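Local coordinates for SusD homolog (PDB 4F53), which probably binds glycans, perhaps mucin O-glycans, as a SusD-like outer membrane lipoprotein of a gut Bacteroides, at residues D150-V155 and H514-C519. Residues are numbered along the deposited sequence; the frame is centred on the assembly and turned at random.
Sequences DSQQAV and HVWWDC
Gln152, in the first turn of helix 152-173, reaches with its amide into the bend formed by Val515, Trp516 and Trp517. CG stands anti to the backbone N (chi1 -176°) and the chain runs on extended, which carries OE1 to the backbone N of Trp517 at 3.1 Å. The N-H meets the amide oxygen almost head-on, with an angle of 157° at the hydrogen. The same OE1 lies 3.3 Å from Trp516 CB, at the edge of that indole. The planes of the amide and the Trp517 indole are 13° apart, while OE1 approaches Trp517 CD1 obliquely at 3.1 Å. The two neighbouring donors, Gln152 NE2 and Trp517 NE1, are served separately by Thr128 OG1 and Asp129 OD1 of helix 110-131. Val515 CG2, which also touches OE1, sits over the centre of one face of the Trp517 ring. Val515 to Asp518 form a type I beta turn that presents the backbone N-H of Trp517 to OE1. The contact joins the C-terminal segment of this SusD/RagB-family chain to the start of helix 152-173, within its TPR-like helical framework. Gln153, next along the helix, lies over one face of the Trp516 indole: its CB makes a CH-pi contact 3.8 Å from the centroid of the five-membered ring, and CG lies 3.6 Å from CZ2. Its amide plane lies nearly parallel to the indole. A water accepts from Trp516 NE1 at 2.9 Å in the ring plane and donates weakly to Gln153 OE1. Ser151 OG, at the N-cap, accepts from Ala154 N, while the carboxylate of Glu502 takes the backbone N-H groups of Gln152 and Gln153, tying helix 489-502 to the same helix start.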
ATOM      1  N   ASP A 150     -18.371  12.212   3.336  1.00 43.86           N
ATOM      2  CA  ASP A 150     -17.960  12.439   4.713  1.00 42.18           C
ATOM      3  C   ASP A 150     -16.578  13.017   4.686  1.00 43.45           C
ATOM      4  O   ASP A 150     -15.787  12.646   3.818  1.00 42.28           O
ATOM      5  CB  ASP A 150     -17.908  11.114   5.520  1.00 42.45           C
ATOM      6  CG  ASP A 150     -19.183  10.324   5.717  1.00 48.97           C
ATOM      7  OD1 ASP A 150     -20.269  10.865   5.440  1.00 53.42           O
ATOM      8  OD2 ASP A 150     -19.091   9.166   6.155  1.00 46.31           O
ATOM      9  N   SER A 151     -16.231  13.817   5.689  1.00 38.81           N
ATOM     10  CA  SER A 151     -14.868  14.297   5.840  1.00 36.48           C
ATOM     11  C   SER A 151     -13.965  13.071   6.117  1.00 39.12           C
ATOM     12  O   SER A 151     -14.475  12.048   6.587  1.00 36.99           O
ATOM     13  CB  SER A 151     -14.790  15.323   6.966  1.00 37.46           C
ATOM     14  OG  SER A 151     -15.067  14.755   8.235  1.00 47.22           O
ATOM     15  N   GLN A 152     -12.653  13.145   5.802  1.00 34.31           N
ATOM     16  CA  GLN A 152     -11.790  12.021   6.101  1.00 32.61           C
ATOM     17  C   GLN A 152     -11.812  11.727   7.625  1.00 36.64           C
ATOM     18  O   GLN A 152     -11.853  10.558   8.023  1.00 37.06           O
ATOM     19  CB  GLN A 152     -10.376  12.256   5.594  1.00 33.39           C
ATOM     20  CG  GLN A 152      -9.496  11.044   5.806  1.00 30.17           C
ATOM     21  CD  GLN A 152      -8.154  11.213   5.192  1.00 36.90           C
ATOM     22  OE1 GLN A 152      -7.309  11.973   5.675  1.00 32.25           O
ATOM     23  NE2 GLN A 152      -7.894  10.409   4.187  1.00 26.54           N
ATOM     24  N   GLN A 153     -11.856  12.780   8.461  1.00 33.93           N
ATOM     25  CA  GLN A 153     -11.934  12.630   9.912  1.00 33.70           C
ATOM     26  C   GLN A 153     -13.192  11.838  10.342  1.00 40.43           C
ATOM     27  O   GLN A 153     -13.088  10.946  11.190  1.00 40.74           O
ATOM     28  CB  GLN A 153     -11.908  13.963  10.628  1.00 35.20           C
ATOM     29  CG  GLN A 153     -11.908  13.715  12.158  1.00 35.02           C
ATOM     30  CD  GLN A 153     -11.773  14.924  13.008  1.00 49.90           C
ATOM     31  OE1 GLN A 153     -11.579  16.039  12.525  1.00 48.20           O
ATOM     32  NE2 GLN A 153     -11.879  14.703  14.301  1.00 42.11           N
ATOM     33  N   ALA A 154     -14.355  12.163   9.757  1.00 37.39           N
ATOM     34  CA  ALA A 154     -15.601  11.450  10.027  1.00 38.69           C
ATOM     35  C   ALA A 154     -15.524   9.997   9.540  1.00 40.23           C
ATOM     36  O   ALA A 154     -16.044   9.113  10.217  1.00 40.42           O
ATOM     37  CB  ALA A 154     -16.791  12.165   9.376  1.00 40.93           C
ATOM     38  N   VAL A 155     -14.828   9.734   8.419  1.00 36.83           N
ATOM     39  CA  VAL A 155     -14.628   8.373   7.882  1.00 34.76           C
ATOM     40  C   VAL A 155     -13.784   7.561   8.872  1.00 38.39           C
ATOM     41  O   VAL A 155     -14.210   6.476   9.273  1.00 39.09           O
ATOM     42  CB  VAL A 155     -14.002   8.384   6.473  1.00 36.95           C
ATOM     43  CG1 VAL A 155     -13.674   6.966   6.008  1.00 35.20           C
ATOM     44  CG2 VAL A 155     -14.923   9.081   5.468  1.00 37.76           C
ATOM     45  N   HIS A 514      -3.048  17.917   0.465  1.00 34.20           N
ATOM     46  CA  HIS A 514      -2.863  16.956   1.543  1.00 32.38           C
ATOM     47  C   HIS A 514      -4.208  16.594   2.120  1.00 38.18           C
ATOM     48  O   HIS A 514      -5.042  17.468   2.358  1.00 40.80           O
ATOM     49  CB  HIS A 514      -1.950  17.512   2.647  1.00 31.08           C
ATOM     50  CG  HIS A 514      -0.509  17.592   2.259  1.00 33.89           C
ATOM     51  ND1 HIS A 514       0.502  17.440   3.202  1.00 34.32           N
ATOM     52  CD2 HIS A 514       0.057  17.837   1.045  1.00 36.00           C
ATOM     53  CE1 HIS A 514       1.641  17.570   2.536  1.00 33.44           C
ATOM     54  NE2 HIS A 514       1.425  17.814   1.232  1.00 34.91           N
ATOM     55  N   VAL A 515      -4.426  15.308   2.329  1.00 32.33           N
ATOM     56  CA  VAL A 515      -5.608  14.764   2.989  1.00 30.67           C
ATOM     57  C   VAL A 515      -5.445  15.091   4.503  1.00 34.89           C
ATOM     58  O   VAL A 515      -4.362  15.521   4.948  1.00 34.45           O
ATOM     59  CB  VAL A 515      -5.858  13.241   2.679  1.00 31.93           C
ATOM     60  CG1 VAL A 515      -6.028  13.011   1.183  1.00 31.49           C
ATOM     61  CG2 VAL A 515      -4.743  12.346   3.233  1.00 28.85           C
ATOM     62  N   TRP A 516      -6.534  14.958   5.260  1.00 31.94           N
ATOM     63  CA  TRP A 516      -6.612  15.273   6.684  1.00 31.60           C
ATOM     64  C   TRP A 516      -5.442  14.670   7.537  1.00 34.91           C
ATOM     65  O   TRP A 516      -4.834  15.431   8.288  1.00 35.44           O
ATOM     66  CB  TRP A 516      -7.982  14.832   7.207  1.00 30.90           C
ATOM     67  CG  TRP A 516      -8.124  14.804   8.698  1.00 31.65           C
ATOM     68  CD1 TRP A 516      -8.334  15.865   9.529  1.00 34.86           C
ATOM     69  CD2 TRP A 516      -8.125  13.635   9.526  1.00 31.26           C
ATOM     70  NE1 TRP A 516      -8.439  15.429  10.837  1.00 34.37           N
ATOM     71  CE2 TRP A 516      -8.336  14.061  10.859  1.00 35.09           C
ATOM     72  CE3 TRP A 516      -7.974  12.256   9.266  1.00 32.01           C
ATOM     73  CZ2 TRP A 516      -8.381  13.167  11.930  1.00 33.45           C
ATOM     74  CZ3 TRP A 516      -8.063  11.367  10.329  1.00 33.06           C
ATOM     75  CH2 TRP A 516      -8.247  11.827  11.643  1.00 33.54           C
ATOM     76  N   TRP A 517      -5.107  13.361   7.418  1.00 30.32           N
ATOM     77  CA  TRP A 517      -4.039  12.763   8.256  1.00 28.06           C
ATOM     78  C   TRP A 517      -2.639  13.188   7.819  1.00 33.65           C
ATOM     79  O   TRP A 517      -1.683  13.042   8.591  1.00 33.58           O
ATOM     80  CB  TRP A 517      -4.131  11.207   8.326  1.00 25.27           C
ATOM     81  CG  TRP A 517      -4.235  10.461   7.018  1.00 25.57           C
ATOM     82  CD1 TRP A 517      -5.323   9.773   6.558  1.00 28.40           C
ATOM     83  CD2 TRP A 517      -3.183  10.241   6.049  1.00 24.28           C
ATOM     84  NE1 TRP A 517      -5.041   9.205   5.331  1.00 26.28           N
ATOM     85  CE2 TRP A 517      -3.739   9.480   4.994  1.00 26.79           C
ATOM     86  CE3 TRP A 517      -1.827  10.626   5.961  1.00 25.10           C
ATOM     87  CZ2 TRP A 517      -3.007   9.150   3.837  1.00 26.27           C
ATOM     88  CZ3 TRP A 517      -1.105  10.311   4.810  1.00 25.79           C
ATOM     89  CH2 TRP A 517      -1.691   9.572   3.769  1.00 26.03           C
ATOM     90  N   ASP A 518      -2.505  13.706   6.582  1.00 31.77           N
ATOM     91  CA  ASP A 518      -1.210  14.094   6.006  1.00 30.91           C
ATOM     92  C   ASP A 518      -0.854  15.492   6.483  1.00 35.56           C
ATOM     93  O   ASP A 518      -0.852  16.449   5.706  1.00 37.31           O
ATOM     94  CB  ASP A 518      -1.262  13.980   4.472  1.00 31.34           C
ATOM     95  CG  ASP A 518       0.051  14.161   3.733  1.00 33.74           C
ATOM     96  OD1 ASP A 518       1.089  14.341   4.401  1.00 33.65           O
ATOM     97  OD2 ASP A 518       0.035  14.132   2.466  1.00 33.03           O
ATOM     98  N   CYS A 519      -0.545  15.612   7.776  1.00 30.55           N
ATOM     99  CA  CYS A 519      -0.265  16.924   8.352  1.00 32.10           C
ATOM    100  C   CYS A 519       0.968  16.906   9.249  1.00 37.54           C
ATOM    101  O   CYS A 519       1.016  17.682  10.212  1.00 40.94           O
ATOM    102  CB  CYS A 519      -1.489  17.448   9.100  1.00 32.60           C
ATOM    103  SG  CYS A 519      -2.119  16.302  10.357  1.00 35.96           S
TER
HETATM  104  O   HOH W   1      -8.603  17.639  12.773  1.00 45.15           O